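TIGR00266 family protein (Pseudomonas aeruginosa, PDB 1YOX) is of unknown function but belongs to the AIM24 family, named for mitochondrial biogenesis, and assembles from three copies of an all-beta chain of the cupin clan. Local coordinates at residues D43-A48 with T81-G86; V177-L182 with L210-K215. All coordinates share one frame; numbering follows the deposited sequence.

Interaction 1 of 2, residues D43-A48 with T81-G86; sequences DIRFTA and TNEGQG
Arg45 and Thr81 face each other as an antiparallel hydrogen-bonded pair. Arg45 N donates to Thr81 O at 2.8 Å and Thr81 N to Arg45 O at 2.7 Å, the second bond with an N-H...O angle of 165°. One step on, Ile44 and Asn82 form the non-hydrogen-bonded pair, where Ile44 CA approaches Thr81 O at 3.4 Å in a CA-H...O contact. Beyond it Glu83 N donates to Asp43 O at 2.9 Å, one more backbone bond after strand 78-82 has ended.

The strands, 44-48 and 78-82, lie at one side of a six-stranded antiparallel sheet, with 44-48 outermost within the chain. Ile44 turns to the face where Val90 of strand 88-92 packs; Arg45 and Thr81 share the other face, where Thr81 OG1 bonds to Thr29 OG1.

Asp43 can be followed outward. CB points toward the turn, 3.6 Å from Gly84 N; CG, anti to the carbonyl carbon (chi1 -42°), approaches Gly84 CA, and OD1 lies 3.7 Å from that same CA, an approach open to it because Gly84 has no CB, which would point at the carboxylate. OD1 then accepts a water proton at 2.7 Å from the water oxygen, and the same water accepts from Gln85 N, bridging Asp43 to the turn. Arg45 NE and Glu83 OE1 are 5.3 Å apart, too far for a salt bridge; any attraction between the charges is probably weak, and the placing of these two exposed chains is doubtful. Arg45 NH1 folds back to a weak bond with Ile44 O, which also accepts one from Arg176 of the second subunit.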
# COMPACT_ATOMS: atom_id res chain seq x y z
N ASP C 43 11.83 10.27 -26.79
CA ASP C 43 12.82 11.34 -26.89
C ASP C 43 13.06 12.05 -25.56
O ASP C 43 13.57 13.16 -25.55
CB ASP C 43 12.44 12.37 -27.98
CG ASP C 43 11.89 11.71 -29.26
OD1 ASP C 43 11.07 12.35 -29.95
OD2 ASP C 43 12.28 10.55 -29.57
N ILE C 44 12.65 11.42 -24.45
CA ILE C 44 13.08 11.84 -23.09
C ILE C 44 14.53 11.43 -22.80
O ILE C 44 14.87 10.27 -22.91
CB ILE C 44 12.16 11.31 -21.96
CG1 ILE C 44 10.90 12.16 -21.88
CG2 ILE C 44 12.85 11.38 -20.57
CD1 ILE C 44 9.74 11.48 -22.43
N ARG C 45 15.36 12.41 -22.47
CA ARG C 45 16.72 12.18 -21.98
C ARG C 45 16.84 12.59 -20.50
O ARG C 45 16.17 13.52 -20.03
CB ARG C 45 17.74 12.97 -22.81
CG ARG C 45 17.85 12.59 -24.30
CD ARG C 45 18.49 11.22 -24.52
NE ARG C 45 18.11 10.65 -25.81
CZ ARG C 45 17.12 9.78 -25.99
NH1 ARG C 45 16.38 9.36 -24.97
NH2 ARG C 45 16.85 9.35 -27.21
N PHE C 46 17.70 11.88 -19.79
CA PHE C 46 17.88 12.09 -18.34
C PHE C 46 19.34 12.32 -17.98
O PHE C 46 20.24 11.65 -18.52
CB PHE C 46 17.33 10.89 -17.58
CG PHE C 46 17.83 9.57 -18.10
CD1 PHE C 46 19.08 9.08 -17.74
CD2 PHE C 46 17.04 8.82 -18.96
CE1 PHE C 46 19.55 7.86 -18.23
CE2 PHE C 46 17.49 7.60 -19.46
CZ PHE C 46 18.75 7.11 -19.09
N THR C 47 19.60 13.27 -17.09
CA THR C 47 20.97 13.54 -16.67
C THR C 47 21.07 13.74 -15.16
O THR C 47 20.25 14.48 -14.57
CB THR C 47 21.58 14.71 -17.47
OG1 THR C 47 21.58 14.38 -18.87
CG2 THR C 47 23.02 15.02 -17.02
N ALA C 48 22.06 13.07 -14.55
CA ALA C 48 22.41 13.22 -13.13
C ALA C 48 22.82 14.65 -12.85
O ALA C 48 23.87 15.10 -13.29
CB ALA C 48 23.53 12.24 -12.74
N THR C 81 14.62 15.71 -19.61
CA THR C 81 14.31 16.70 -20.65
C THR C 81 13.74 16.07 -21.91
O THR C 81 14.14 14.96 -22.32
CB THR C 81 15.54 17.58 -20.98
OG1 THR C 81 16.06 18.10 -19.76
CG2 THR C 81 15.15 18.78 -21.86
N ASN C 82 12.77 16.79 -22.50
CA ASN C 82 12.26 16.50 -23.84
C ASN C 82 13.22 17.01 -24.95
O ASN C 82 13.31 18.22 -25.21
CB ASN C 82 10.88 17.11 -24.00
CG ASN C 82 10.20 16.77 -25.34
OD1 ASN C 82 9.02 17.06 -25.53
ND2 ASN C 82 10.93 16.15 -26.24
N GLU C 83 13.91 16.07 -25.59
CA GLU C 83 14.88 16.36 -26.64
C GLU C 83 14.31 16.13 -28.03
O GLU C 83 15.06 16.06 -29.02
CB GLU C 83 16.11 15.45 -26.49
CG GLU C 83 16.71 15.44 -25.10
CD GLU C 83 17.89 16.36 -24.99
OE1 GLU C 83 19.02 15.87 -25.26
OE2 GLU C 83 17.71 17.56 -24.67
N GLY C 84 12.99 15.96 -28.11
CA GLY C 84 12.31 15.74 -29.39
C GLY C 84 11.65 17.00 -29.90
O GLY C 84 12.05 18.12 -29.56
N GLN C 85 10.60 16.79 -30.70
CA GLN C 85 9.98 17.84 -31.53
C GLN C 85 8.50 18.02 -31.22
O GLN C 85 7.89 18.99 -31.67
CB GLN C 85 10.08 17.48 -33.02
CG GLN C 85 11.26 16.62 -33.43
CD GLN C 85 12.57 17.32 -33.21
OE1 GLN C 85 13.61 16.66 -32.96
NE2 GLN C 85 12.55 18.67 -33.32
N GLY C 86 7.93 17.03 -30.52
CA GLY C 86 6.57 17.08 -30.03
C GLY C 86 6.51 16.72 -28.55
O GLY C 86 7.54 16.52 -27.89
O HOH W 1 9.35 14.38 -30.15

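Interaction 2 of 2, residues V177-L182 with L210-K215; sequences VDTGCL and LLTTLK
Val177 and Thr212 are joined by two backbone hydrogen bonds, N to O in each direction, as an antiparallel hydrogen-bonded pair. Val177 also pairs with a strand of the third subunit, continuing the sheet across the interface. The next pair, Asp178 with Leu211, is non-hydrogen-bonded, and there the chain leaves the strand for a short 3-10 turn at 179-181. Thr179 N still finds the neighbouring strand, donating to Leu210 O at 2.9 Å with the donor tilted 27° from the carbonyl plane. Within the turn, Cys181 N bonds back to Asp178 O.

The side-chain polar contacts centre on two threonines. Thr179 CB points at strand 210-216, and OG1, anti to the carbonyl carbon (chi1 -73°), lies 2.8 Å from Thr212 OG1 in a hydrogen bond that either hydroxyl could donate. Leu210 O is also near Thr179 OG1, a weak and unsettled alternative for the same proton. A water 2.6 Å from Thr212 OG1 donates to Thr179 O, linking the two residues a second time. Asp178 starts away from strand 210-216, though its OD1 comes back near Leu210 O without bonding it; OD2 makes a salt bridge with Arg229 of the C-terminal helix.

The apolar contacts lie farther along the strand. In Leu182, chi1 (-166°) sets CG anti to the backbone N, and from there the two methyls reach different partners: CD1 meets Leu214 CD1 at 3.9 Å, and CD2 comes within 4.1 Å of Thr212 CG2, the side chains of Leu182 and Thr212 crossing at about a right angle. Val220 of strand 219-223 touches both Leu182 and Leu214. The two hydroxyls bond each other and the water ties Thr212 OG1 to Thr179 O, which gives these polar atoms partners inside a buried contact; with its methyl packed on Leu182, Thr212 joins the polar half of the contact to the apolar half.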
# COMPACT_ATOMS: atom_id res chain seq x y z
N VAL C 177 2.14 16.25 16.10
CA VAL C 177 2.11 15.24 15.05
C VAL C 177 3.21 14.20 15.31
O VAL C 177 4.37 14.57 15.54
CB VAL C 177 2.31 15.92 13.65
CG1 VAL C 177 2.58 14.90 12.55
CG2 VAL C 177 1.10 16.80 13.27
N ASP C 178 2.85 12.91 15.27
CA ASP C 178 3.87 11.86 15.13
C ASP C 178 4.85 12.23 14.02
O ASP C 178 4.45 12.57 12.92
CB ASP C 178 3.26 10.48 14.88
CG ASP C 178 4.31 9.35 14.90
OD1 ASP C 178 5.36 9.47 15.57
OD2 ASP C 178 4.10 8.31 14.25
N THR C 179 6.13 12.21 14.33
CA THR C 179 7.12 12.91 13.52
C THR C 179 7.16 12.54 12.03
O THR C 179 7.18 13.43 11.18
CB THR C 179 8.50 12.92 14.21
OG1 THR C 179 8.43 13.83 15.32
CG2 THR C 179 9.62 13.36 13.28
N GLY C 180 7.13 11.26 11.70
CA GLY C 180 7.15 10.86 10.29
C GLY C 180 5.91 11.25 9.50
O GLY C 180 5.96 11.30 8.27
N CYS C 181 4.80 11.51 10.20
CA CYS C 181 3.52 11.90 9.60
C CYS C 181 3.48 13.28 8.95
O CYS C 181 2.51 13.60 8.26
CB CYS C 181 2.39 11.79 10.63
SG CYS C 181 1.95 10.10 10.99
N LEU C 182 4.51 14.08 9.13
CA LEU C 182 4.57 15.37 8.46
C LEU C 182 5.03 15.29 7.00
O LEU C 182 6.19 15.01 6.72
CB LEU C 182 5.48 16.34 9.23
CG LEU C 182 5.46 17.85 8.91
CD1 LEU C 182 4.09 18.41 8.95
CD2 LEU C 182 6.39 18.62 9.87
N LEU C 210 8.52 9.99 18.96
CA LEU C 210 9.05 11.21 18.38
C LEU C 210 7.93 12.15 17.97
O LEU C 210 7.16 11.84 17.06
CB LEU C 210 9.95 10.90 17.18
CG LEU C 210 11.38 10.39 17.47
CD1 LEU C 210 12.12 11.20 18.55
CD2 LEU C 210 11.41 8.90 17.79
N LEU C 211 7.84 13.29 18.64
CA LEU C 211 6.77 14.25 18.39
C LEU C 211 7.25 15.50 17.70
O LEU C 211 8.34 15.97 17.97
CB LEU C 211 6.08 14.64 19.68
CG LEU C 211 5.20 13.59 20.36
CD1 LEU C 211 4.22 14.28 21.34
CD2 LEU C 211 4.47 12.72 19.33
N THR C 212 6.43 16.03 16.80
CA THR C 212 6.71 17.31 16.15
C THR C 212 5.57 18.28 16.50
O THR C 212 4.39 17.98 16.25
CB THR C 212 6.91 17.16 14.61
OG1 THR C 212 8.13 16.44 14.36
CG2 THR C 212 6.99 18.53 13.91
N THR C 213 5.94 19.39 17.14
CA THR C 213 4.97 20.41 17.50
C THR C 213 5.00 21.52 16.48
O THR C 213 6.05 22.12 16.24
CB THR C 213 5.24 20.98 18.88
OG1 THR C 213 5.26 19.92 19.83
CG2 THR C 213 4.14 21.98 19.29
N LEU C 214 3.83 21.75 15.89
CA LEU C 214 3.61 22.81 14.92
C LEU C 214 2.83 23.96 15.54
O LEU C 214 1.83 23.73 16.22
CB LEU C 214 2.85 22.26 13.71
CG LEU C 214 3.57 21.23 12.85
CD1 LEU C 214 2.74 20.86 11.63
CD2 LEU C 214 4.91 21.74 12.40
N LYS C 215 3.25 25.19 15.29
CA LYS C 215 2.51 26.34 15.84
C LYS C 215 2.56 27.55 14.92
O LYS C 215 3.64 27.96 14.47
CB LYS C 215 3.03 26.68 17.25
CG LYS C 215 4.47 27.20 17.30
CD LYS C 215 5.10 27.10 18.72
CE LYS C 215 5.54 25.65 19.08
NZ LYS C 215 6.40 24.96 18.04
O HOH W 2 7.93 16.03 11.78

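After strands 9-13 to 37-40, of which 29-32 already belongs to the six-stranded sheet, the chain passes along 44-48, through the unmodelled residues 50-76, and returns on 78-82, where interaction 1 closes a loop at the sheet's border. It then adds that sheet's remaining strands, 98-104, 119-123 and 156-162, and four strands of the second six-stranded sheet. Between 177-182 and 210-215 it forms 182-185 and 189-195 and skips the unmodelled 198-207; strand 210-216 then sits between 173-178 and 189-195. The loops follow in series, neither nesting nor crossing. The contacts lie on opposite sides of the chain's centre, their own centres 39 Å apart, and each adjoins a different neighbouring subunit.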